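TsrE (PDB 7CWW) probably acts as a cyclase in the biosynthesis of a thiopeptide antibiotic in Streptomyces laurentii. Local coordinates at residues F54-F59 and Q91-E96; L21-A26 and L119-L124; F141-G146 and T207-M212. All coordinates share one frame; numbering follows the deposited sequence.

In the fold
The chain starts with strand 5-11 and helix 15-35. The latter helix carries the first half of interaction 2. After strand 39-49 comes strand 52-61, the middle strand of the three-stranded sheet, which holds 54-59. Interaction 1 then closes a loop by bringing 91-96 onto this strand. Helix 106-127 closes the larger loop of interaction 2, with interaction 1 nested inside it. The two touch: L57 packs on A26, and L55 on L22. Interaction 3 comes later in series and joins helices 131-149 and 183-211 in the helical part of the chain. It does not touch interaction 2, although helix 131-149 follows helix 106-127 directly. Interactions 1 and 3 lie on opposite sides of the chain's centre.

Interaction 1 (F54-F59 and Q91-E96); sequences FLRLRF and QPYNHE
R58 stacks on the ring of Y93. Its CG stands anti to the backbone N (chi1 -164°), and the chain runs on extended from CG to NE. CB and CG carry the chain out from the strand, and contact with Y93 begins at CD. R58 CD lies over the middle of the Y93 ring, 3.7 Å from the centroid, as a CH-pi contact. R58 NE sits over the rim, 3.3 Å from Y93 CE2. R58 CZ is 3.3 Å from Y93 CD2, and the guanidinium and ring planes differ by 15°. NH2 covers Y93 CD2 and CG. R58 NH1 gives a hydrogen bond of 3.1 Å to a water that is also bonded to H95 NE2. E110 and D8 add weak ion pairs to R58.

Strand 52-61 is the middle of a three-stranded antiparallel sheet, and the loop before helix 106-127 packs against it here.

R56 grips Q91 O end-on, with NH1 at 2.9 Å and NH2 at 3.2 Å from that oxygen. R56 also makes salt bridges to E47 and D8, on the two flanking strands. R56 CD packs 3.6 Å from Y93 CD1. Two residues earlier on the strand, F54 receives Q91 CB over one ring face, with F54 CZ 3.7 Å from that carbon.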
loop_
_atom_site.group_PDB
_atom_site.type_symbol
_atom_site.label_atom_id
_atom_site.label_comp_id
_atom_site.label_asym_id
_atom_site.label_seq_id
_atom_site.Cartn_x
_atom_site.Cartn_y
_atom_site.Cartn_z
ATOM N N PHE A 54 15.874 6.579 1.921
ATOM C CA PHE A 54 16.254 6.656 3.323
ATOM C C PHE A 54 15.287 5.878 4.205
ATOM O O PHE A 54 14.105 5.698 3.883
ATOM C CB PHE A 54 16.386 8.113 3.829
ATOM C CG PHE A 54 15.106 8.923 3.787
ATOM C CD1 PHE A 54 14.263 8.987 4.894
ATOM C CD2 PHE A 54 14.789 9.687 2.668
ATOM C CE1 PHE A 54 13.093 9.764 4.872
ATOM C CE2 PHE A 54 13.636 10.467 2.637
ATOM C CZ PHE A 54 12.788 10.511 3.743
ATOM N N LEU A 55 15.846 5.372 5.300
ATOM C CA LEU A 55 15.101 4.780 6.398
ATOM C C LEU A 55 14.806 5.868 7.420
ATOM O O LEU A 55 15.718 6.590 7.845
ATOM C CB LEU A 55 15.914 3.659 7.045
ATOM C CG LEU A 55 15.348 2.991 8.298
ATOM C CD1 LEU A 55 14.095 2.181 7.924
ATOM C CD2 LEU A 55 16.399 2.099 8.961
ATOM N N ARG A 56 13.539 6.004 7.785
ATOM C CA ARG A 56 13.106 6.955 8.807
ATOM C C ARG A 56 12.744 6.184 10.066
ATOM O O ARG A 56 11.970 5.223 10.003
ATOM C CB ARG A 56 11.896 7.784 8.342
ATOM C CG ARG A 56 11.386 8.776 9.416
ATOM C CD ARG A 56 10.063 9.458 9.051
ATOM N NE ARG A 56 10.125 10.099 7.729
ATOM C CZ ARG A 56 10.720 11.266 7.485
ATOM N NH1 ARG A 56 11.311 11.951 8.462
ATOM N NH2 ARG A 56 10.725 11.757 6.255
ATOM N N LEU A 57 13.281 6.611 11.209
ATOM C CA LEU A 57 12.924 6.024 12.497
ATOM C C LEU A 57 12.242 7.096 13.326
ATOM O O LEU A 57 12.823 8.154 13.582
ATOM C CB LEU A 57 14.154 5.460 13.214
ATOM C CG LEU A 57 14.852 4.385 12.363
ATOM C CD1 LEU A 57 16.229 4.022 12.874
ATOM C CD2 LEU A 57 13.975 3.135 12.270
ATOM N N ARG A 58 11.003 6.842 13.716
ATOM C CA ARG A 58 10.222 7.812 14.465
ATOM C C ARG A 58 9.827 7.205 15.800
ATOM O O ARG A 58 9.304 6.090 15.853
ATOM C CB ARG A 58 8.986 8.254 13.687
ATOM C CG ARG A 58 8.384 9.511 14.236
ATOM C CD ARG A 58 7.638 10.249 13.169
ATOM N NE ARG A 58 6.771 11.247 13.765
ATOM C CZ ARG A 58 7.119 12.514 13.952
ATOM N NH1 ARG A 58 6.256 13.363 14.498
ATOM N NH2 ARG A 58 8.322 12.933 13.581
ATOM N N PHE A 59 10.088 7.933 16.876
ATOM C CA PHE A 59 9.868 7.379 18.196
ATOM C C PHE A 59 9.772 8.531 19.178
ATOM O O PHE A 59 10.319 9.611 18.945
ATOM C CB PHE A 59 10.989 6.404 18.603
ATOM C CG PHE A 59 12.390 6.953 18.418
ATOM C CD1 PHE A 59 13.048 6.832 17.205
ATOM C CD2 PHE A 59 13.054 7.570 19.466
ATOM C CE1 PHE A 59 14.334 7.325 17.043
ATOM C CE2 PHE A 59 14.336 8.067 19.306
ATOM C CZ PHE A 59 14.979 7.945 18.098
ATOM N N GLN A 91 15.669 14.744 6.546
ATOM C CA GLN A 91 14.552 14.849 5.616
ATOM C C GLN A 91 13.273 14.940 6.439
ATOM O O GLN A 91 12.892 13.957 7.093
ATOM C CB GLN A 91 14.514 13.639 4.682
ATOM C CG GLN A 91 15.777 13.507 3.813
ATOM C CD GLN A 91 15.928 14.675 2.858
ATOM O OE1 GLN A 91 14.952 15.359 2.547
ATOM N NE2 GLN A 91 17.142 14.905 2.377
ATOM N N PRO A 92 12.604 16.088 6.459
ATOM C CA PRO A 92 11.567 16.326 7.474
ATOM C C PRO A 92 10.347 15.445 7.297
ATOM O O PRO A 92 9.841 15.237 6.191
ATOM C CB PRO A 92 11.211 17.803 7.274
ATOM C CG PRO A 92 12.479 18.399 6.717
ATOM C CD PRO A 92 13.012 17.334 5.787
ATOM N N TYR A 93 9.869 14.942 8.424
ATOM C CA TYR A 93 8.659 14.147 8.441
ATOM C C TYR A 93 7.468 14.939 7.914
ATOM O O TYR A 93 7.285 16.108 8.247
ATOM C CB TYR A 93 8.404 13.696 9.867
ATOM C CG TYR A 93 7.216 12.799 10.055
ATOM C CD1 TYR A 93 7.148 11.548 9.438
ATOM C CD2 TYR A 93 6.174 13.182 10.893
ATOM C CE1 TYR A 93 6.054 10.701 9.647
ATOM C CE2 TYR A 93 5.077 12.336 11.113
ATOM C CZ TYR A 93 5.030 11.103 10.483
ATOM O OH TYR A 93 3.947 10.274 10.705
ATOM N N ASN A 94 6.639 14.284 7.101
ATOM C CA ASN A 94 5.422 14.893 6.576
ATOM C C ASN A 94 4.271 14.525 7.508
ATOM O O ASN A 94 3.888 13.354 7.601
ATOM C CB ASN A 94 5.155 14.421 5.146
ATOM C CG ASN A 94 4.005 15.161 4.475
ATOM O OD1 ASN A 94 3.186 15.807 5.131
ATOM N ND2 ASN A 94 3.953 15.082 3.154
ATOM N N HIS A 95 3.721 15.525 8.200
ATOM C CA HIS A 95 2.603 15.318 9.112
ATOM C C HIS A 95 1.262 15.269 8.390
ATOM O O HIS A 95 0.227 15.087 9.040
ATOM C CB HIS A 95 2.559 16.432 10.167
ATOM C CG HIS A 95 3.750 16.464 11.074
ATOM N ND1 HIS A 95 4.984 16.933 10.671
ATOM C CD2 HIS A 95 3.894 16.099 12.371
ATOM C CE1 HIS A 95 5.836 16.850 11.679
ATOM N NE2 HIS A 95 5.200 16.351 12.721
ATOM N N GLU A 96 1.254 15.457 7.073
ATOM C CA GLU A 96 0.029 15.637 6.305
ATOM C C GLU A 96 0.209 14.909 4.972
ATOM O O GLU A 96 0.089 15.488 3.896
ATOM C CB GLU A 96 -0.281 17.130 6.122
ATOM C CG GLU A 96 -1.718 17.437 5.697
ATOM C CD GLU A 96 -1.978 18.926 5.476
ATOM O OE1 GLU A 96 -1.007 19.688 5.279
ATOM O OE2 GLU A 96 -3.158 19.339 5.491
HETATM O O HOH W 1 6.871 16.322 15.207
#

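Interaction 2 (L21-A26 and L119-L124); sequences LLLDVA and LALDTL
L22 and L23 meet L121 and L124 where helix 15-35 crosses helix 106-127 beside the three-stranded sheet. The axes of the two short segments approach to 10.6 Å, with 110° between their N-to-C directions. Between these segments four buried leucines make the contact. Y44 of strand 39-49 also packs on L22 and L124, and W42 packs on L121, which ties the crossing to the sheet.

The methyl CD2 of L121 is the shared piece. L22 CG, anti to the backbone N (chi1 -171°), lies 3.6 Å from L121 CD2. Both methyls of L22 lie close by, so the whole branched end of L22 bears on this one carbon. L22 and L121 cross at about a right angle. L23 runs past L121 in the opposite direction, with L23 CD2 4.0 Å from L121 CD2. The same L23 methyl lies 3.9 Å from the backbone O of L121.

L124 touches both L22 and L23. Its CB takes both methyls of L23, with L23 CD2 at 4.1 Å from L124 CB. L124 CD1 reaches L22 CD2 at 4.2 Å.

Polar ties lie beside the patch, where D24 forms a salt bridge with R128. Between the two segments themselves the contact consists of hydrocarbon touching hydrocarbon, apart from the L121 carbonyl oxygen. Between the leucines it rests on shape and on burial from water; a directional link is supplied just beside it by the hydrogen bond from R125 NH1 to L23 O.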
loop_
_atom_site.group_PDB
_atom_site.type_symbol
_atom_site.label_atom_id
_atom_site.label_comp_id
_atom_site.label_asym_id
_atom_site.label_seq_id
_atom_site.Cartn_x
_atom_site.Cartn_y
_atom_site.Cartn_z
ATOM N N LEU A 21 20.212 -2.583 8.438
ATOM C CA LEU A 21 20.232 -1.717 9.618
ATOM C C LEU A 21 18.974 -1.891 10.450
ATOM O O LEU A 21 19.018 -1.890 11.689
ATOM C CB LEU A 21 20.371 -0.257 9.192
ATOM C CG LEU A 21 21.723 0.150 8.633
ATOM C CD1 LEU A 21 21.626 1.551 8.030
ATOM C CD2 LEU A 21 22.749 0.084 9.754
ATOM N N LEU A 22 17.834 -2.018 9.787
ATOM C CA LEU A 22 16.575 -2.175 10.498
ATOM C C LEU A 22 16.553 -3.473 11.300
ATOM O O LEU A 22 16.240 -3.471 12.500
ATOM C CB LEU A 22 15.434 -2.128 9.483
ATOM C CG LEU A 22 13.981 -2.061 9.922
ATOM C CD1 LEU A 22 13.745 -0.963 10.949
ATOM C CD2 LEU A 22 13.159 -1.803 8.672
ATOM N N LEU A 23 16.891 -4.594 10.658
ATOM C CA LEU A 23 16.780 -5.888 11.326
ATOM C C LEU A 23 17.902 -6.128 12.324
ATOM O O LEU A 23 17.685 -6.800 13.340
ATOM C CB LEU A 23 16.771 -7.022 10.302
ATOM C CG LEU A 23 15.658 -6.964 9.256
ATOM C CD1 LEU A 23 15.798 -8.120 8.264
ATOM C CD2 LEU A 23 14.321 -7.000 9.950
ATOM N N ASP A 24 19.100 -5.615 12.054
ATOM C CA ASP A 24 20.264 -5.963 12.860
ATOM C C ASP A 24 20.681 -4.889 13.855
ATOM O O ASP A 24 21.375 -5.212 14.821
ATOM C CB ASP A 24 21.453 -6.294 11.949
ATOM C CG ASP A 24 21.164 -7.479 11.035
ATOM O OD1 ASP A 24 20.247 -8.277 11.359
ATOM O OD2 ASP A 24 21.848 -7.612 10.000
ATOM N N VAL A 25 20.284 -3.633 13.654
ATOM C CA VAL A 25 20.727 -2.541 14.519
ATOM C C VAL A 25 19.526 -1.827 15.133
ATOM O O VAL A 25 19.404 -1.731 16.359
ATOM C CB VAL A 25 21.612 -1.551 13.729
ATOM C CG1 VAL A 25 22.071 -0.387 14.614
ATOM C CG2 VAL A 25 22.808 -2.263 13.135
ATOM N N ALA A 26 18.623 -1.323 14.287
ATOM C CA ALA A 26 17.629 -0.363 14.756
ATOM C C ALA A 26 16.513 -1.032 15.553
ATOM O O ALA A 26 16.199 -0.599 16.668
ATOM C CB ALA A 26 17.054 0.428 13.572
ATOM N N LEU A 119 5.004 -6.954 12.531
ATOM C CA LEU A 119 4.662 -7.728 11.339
ATOM C C LEU A 119 5.605 -7.407 10.194
ATOM O O LEU A 119 6.105 -8.309 9.507
ATOM C CB LEU A 119 3.216 -7.447 10.913
ATOM C CG LEU A 119 2.842 -7.978 9.524
ATOM C CD1 LEU A 119 2.818 -9.512 9.504
ATOM C CD2 LEU A 119 1.481 -7.416 9.080
ATOM N N ALA A 120 5.844 -6.117 9.960
ATOM C CA ALA A 120 6.734 -5.725 8.873
ATOM C C ALA A 120 8.118 -6.330 9.072
ATOM O O ALA A 120 8.701 -6.894 8.137
ATOM C CB ALA A 120 6.794 -4.198 8.774
ATOM N N LEU A 121 8.639 -6.272 10.305
ATOM C CA LEU A 121 9.964 -6.829 10.569
ATOM C C LEU A 121 9.969 -8.340 10.398
ATOM O O LEU A 121 10.906 -8.904 9.815
ATOM C CB LEU A 121 10.424 -6.470 11.981
ATOM C CG LEU A 121 10.538 -4.970 12.277
ATOM C CD1 LEU A 121 10.714 -4.742 13.774
ATOM C CD2 LEU A 121 11.728 -4.438 11.509
ATOM N N ASP A 122 8.943 -9.011 10.920
ATOM C CA ASP A 122 8.855 -10.462 10.779
ATOM C C ASP A 122 8.798 -10.858 9.313
ATOM O O ASP A 122 9.382 -11.871 8.909
ATOM C CB ASP A 122 7.618 -10.984 11.507
ATOM C CG ASP A 122 7.785 -10.993 13.011
ATOM O OD1 ASP A 122 8.919 -10.754 13.490
ATOM O OD2 ASP A 122 6.771 -11.219 13.709
ATOM N N THR A 123 8.082 -10.068 8.509
ATOM C CA THR A 123 7.977 -10.326 7.076
ATOM C C THR A 123 9.337 -10.208 6.400
ATOM O O THR A 123 9.745 -11.098 5.642
ATOM C CB THR A 123 6.965 -9.352 6.456
ATOM O OG1 THR A 123 5.680 -9.522 7.078
ATOM C CG2 THR A 123 6.843 -9.565 4.962
ATOM N N LEU A 124 10.056 -9.112 6.674
ATOM C CA LEU A 124 11.416 -8.951 6.160
ATOM C C LEU A 124 12.326 -10.093 6.612
ATOM O O LEU A 124 13.079 -10.654 5.807
ATOM C CB LEU A 124 11.987 -7.604 6.606
ATOM C CG LEU A 124 11.193 -6.413 6.052
ATOM C CD1 LEU A 124 11.742 -5.109 6.600
ATOM C CD2 LEU A 124 11.211 -6.422 4.517
#

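Interaction 3 (F141-G146 and T207-M212); sequences FLVCTG and TLVEQM
V143 and C144 of helix 131-149 pack against L208 and V209 near the end of helix 183-211 and M212 just beyond it. This is a buried helix-helix contact in the helical part of the protein. The segment axes come within 9.4 Å, and their N-to-C directions differ by 46°. Helix 224-245 also borders the contact, with L230 touching both C144 and M212. A bound polyethylene glycol chain touches G146 in the same segment of helix 131-149.

The hydrocarbon contacts centre on V143. V143 CG1, anti to the backbone N (chi1 166°), lies 3.9 Å from L208 CB and also faces L208 CD1. The V143 and L208 side chains cross at about a right angle. V209 CG2 adds a looser touch to the same V143 methyl.

The hydrogen bonds run within the segments. M212 N makes weak bonds to L208 O and V209 O, where the helix gives out. On the other helix, T145 OG1 donates to F141 O, one turn back, and itself bonds to W229 NE1.

The sulfur contacts centre on C144. Its neighbour M212 is the first residue after the helix to leave helical backbone angles, so this part of the contact forms just where the helix ends. V147 and M148, one turn further along helix 131-149, also touch M212. C144 SG sits between two partners, 3.5 Å from M212 CG and 3.8 Å from L208 CD2. The M212 chain is bent at chi2 and chi3, and M212 SD lies 3.8 Å from C144 CB. Beyond the sulfur, M212 CE lies near the backbone O of C144.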
loop_
_atom_site.group_PDB
_atom_site.type_symbol
_atom_site.label_atom_id
_atom_site.label_comp_id
_atom_site.label_asym_id
_atom_site.label_seq_id
_atom_site.Cartn_x
_atom_site.Cartn_y
_atom_site.Cartn_z
ATOM N N PHE A 141 -1.026 -11.014 0.634
ATOM C CA PHE A 141 -1.831 -10.097 1.437
ATOM C C PHE A 141 -2.578 -9.090 0.574
ATOM O O PHE A 141 -3.657 -8.632 0.969
ATOM C CB PHE A 141 -0.983 -9.437 2.544
ATOM C CG PHE A 141 -0.079 -8.281 2.102
ATOM C CD1 PHE A 141 -0.587 -7.006 1.879
ATOM C CD2 PHE A 141 1.296 -8.454 2.053
ATOM C CE1 PHE A 141 0.264 -5.937 1.534
ATOM C CE2 PHE A 141 2.156 -7.390 1.700
ATOM C CZ PHE A 141 1.628 -6.138 1.440
ATOM N N LEU A 142 -2.068 -8.775 -0.621
ATOM C CA LEU A 142 -2.804 -7.888 -1.514
ATOM C C LEU A 142 -4.090 -8.549 -2.006
ATOM O O LEU A 142 -5.158 -7.922 -2.006
ATOM C CB LEU A 142 -1.922 -7.479 -2.698
ATOM C CG LEU A 142 -0.777 -6.526 -2.371
ATOM C CD1 LEU A 142 0.050 -6.336 -3.631
ATOM C CD2 LEU A 142 -1.303 -5.180 -1.805
ATOM N N VAL A 143 -4.013 -9.810 -2.439
ATOM C CA VAL A 143 -5.229 -10.495 -2.895
ATOM C C VAL A 143 -6.267 -10.518 -1.777
ATOM O O VAL A 143 -7.432 -10.130 -1.963
ATOM C CB VAL A 143 -4.899 -11.919 -3.385
ATOM C CG1 VAL A 143 -6.167 -12.742 -3.521
ATOM C CG2 VAL A 143 -4.147 -11.881 -4.729
ATOM N N CYS A 144 -5.849 -10.971 -0.592
ATOM C CA CYS A 144 -6.741 -11.043 0.554
ATOM C C CYS A 144 -7.284 -9.681 0.973
ATOM O O CYS A 144 -8.436 -9.595 1.413
ATOM C CB CYS A 144 -5.988 -11.696 1.709
ATOM S SG CYS A 144 -5.644 -13.437 1.322
ATOM N N THR A 145 -6.487 -8.610 0.848
ATOM C CA THR A 145 -6.990 -7.303 1.261
ATOM C C THR A 145 -8.180 -6.866 0.409
ATOM O O THR A 145 -9.167 -6.325 0.930
ATOM C CB THR A 145 -5.867 -6.270 1.202
ATOM O OG1 THR A 145 -4.894 -6.593 2.198
ATOM C CG2 THR A 145 -6.399 -4.861 1.483
ATOM N N GLY A 146 -8.109 -7.091 -0.904
ATOM C CA GLY A 146 -9.224 -6.729 -1.768
ATOM C C GLY A 146 -10.506 -7.482 -1.448
ATOM O O GLY A 146 -11.599 -6.925 -1.574
ATOM N N THR A 207 -7.169 -19.968 -4.557
ATOM C CA THR A 207 -7.049 -20.583 -3.237
ATOM C C THR A 207 -7.098 -19.535 -2.131
ATOM O O THR A 207 -7.704 -19.762 -1.078
ATOM C CB THR A 207 -5.756 -21.378 -3.167
ATOM O OG1 THR A 207 -5.909 -22.554 -3.965
ATOM C CG2 THR A 207 -5.436 -21.760 -1.721
ATOM N N LEU A 208 -6.462 -18.383 -2.351
ATOM C CA LEU A 208 -6.546 -17.301 -1.378
ATOM C C LEU A 208 -7.970 -16.789 -1.251
ATOM O O LEU A 208 -8.441 -16.513 -0.142
ATOM C CB LEU A 208 -5.620 -16.156 -1.780
ATOM C CG LEU A 208 -4.122 -16.427 -1.682
ATOM C CD1 LEU A 208 -3.362 -15.391 -2.507
ATOM C CD2 LEU A 208 -3.715 -16.374 -0.212
ATOM N N VAL A 209 -8.664 -16.636 -2.379
ATOM C CA VAL A 209 -10.044 -16.166 -2.336
ATOM C C VAL A 209 -10.915 -17.170 -1.598
ATOM O O VAL A 209 -11.762 -16.795 -0.773
ATOM C CB VAL A 209 -10.560 -15.888 -3.760
ATOM C CG1 VAL A 209 -12.043 -15.515 -3.716
ATOM C CG2 VAL A 209 -9.734 -14.772 -4.424
ATOM N N GLU A 210 -10.709 -18.467 -1.860
ATOM C CA GLU A 210 -11.437 -19.476 -1.101
ATOM C C GLU A 210 -11.122 -19.372 0.389
ATOM O O GLU A 210 -12.020 -19.485 1.234
ATOM C CB GLU A 210 -11.103 -20.881 -1.618
ATOM C CG GLU A 210 -11.574 -22.017 -0.706
ATOM C CD GLU A 210 -13.081 -22.266 -0.781
ATOM O OE1 GLU A 210 -13.668 -22.741 0.225
ATOM O OE2 GLU A 210 -13.680 -21.983 -1.845
ATOM N N GLN A 211 -9.854 -19.162 0.734
ATOM C CA GLN A 211 -9.491 -19.062 2.146
ATOM C C GLN A 211 -10.048 -17.795 2.782
ATOM O O GLN A 211 -10.143 -17.713 4.010
ATOM C CB GLN A 211 -7.965 -19.111 2.292
ATOM C CG GLN A 211 -7.355 -20.482 1.936
ATOM C CD GLN A 211 -5.829 -20.435 1.838
ATOM O OE1 GLN A 211 -5.238 -19.369 1.678
ATOM N NE2 GLN A 211 -5.192 -21.595 1.944
ATOM N N MET A 212 -10.417 -16.813 1.962
ATOM C CA MET A 212 -11.052 -15.575 2.393
ATOM C C MET A 212 -12.577 -15.626 2.287
ATOM O O MET A 212 -13.225 -14.571 2.242
ATOM C CB MET A 212 -10.517 -14.404 1.562
ATOM C CG MET A 212 -9.067 -14.064 1.838
ATOM S SD MET A 212 -8.784 -13.558 3.533
ATOM C CE MET A 212 -9.972 -12.233 3.717
#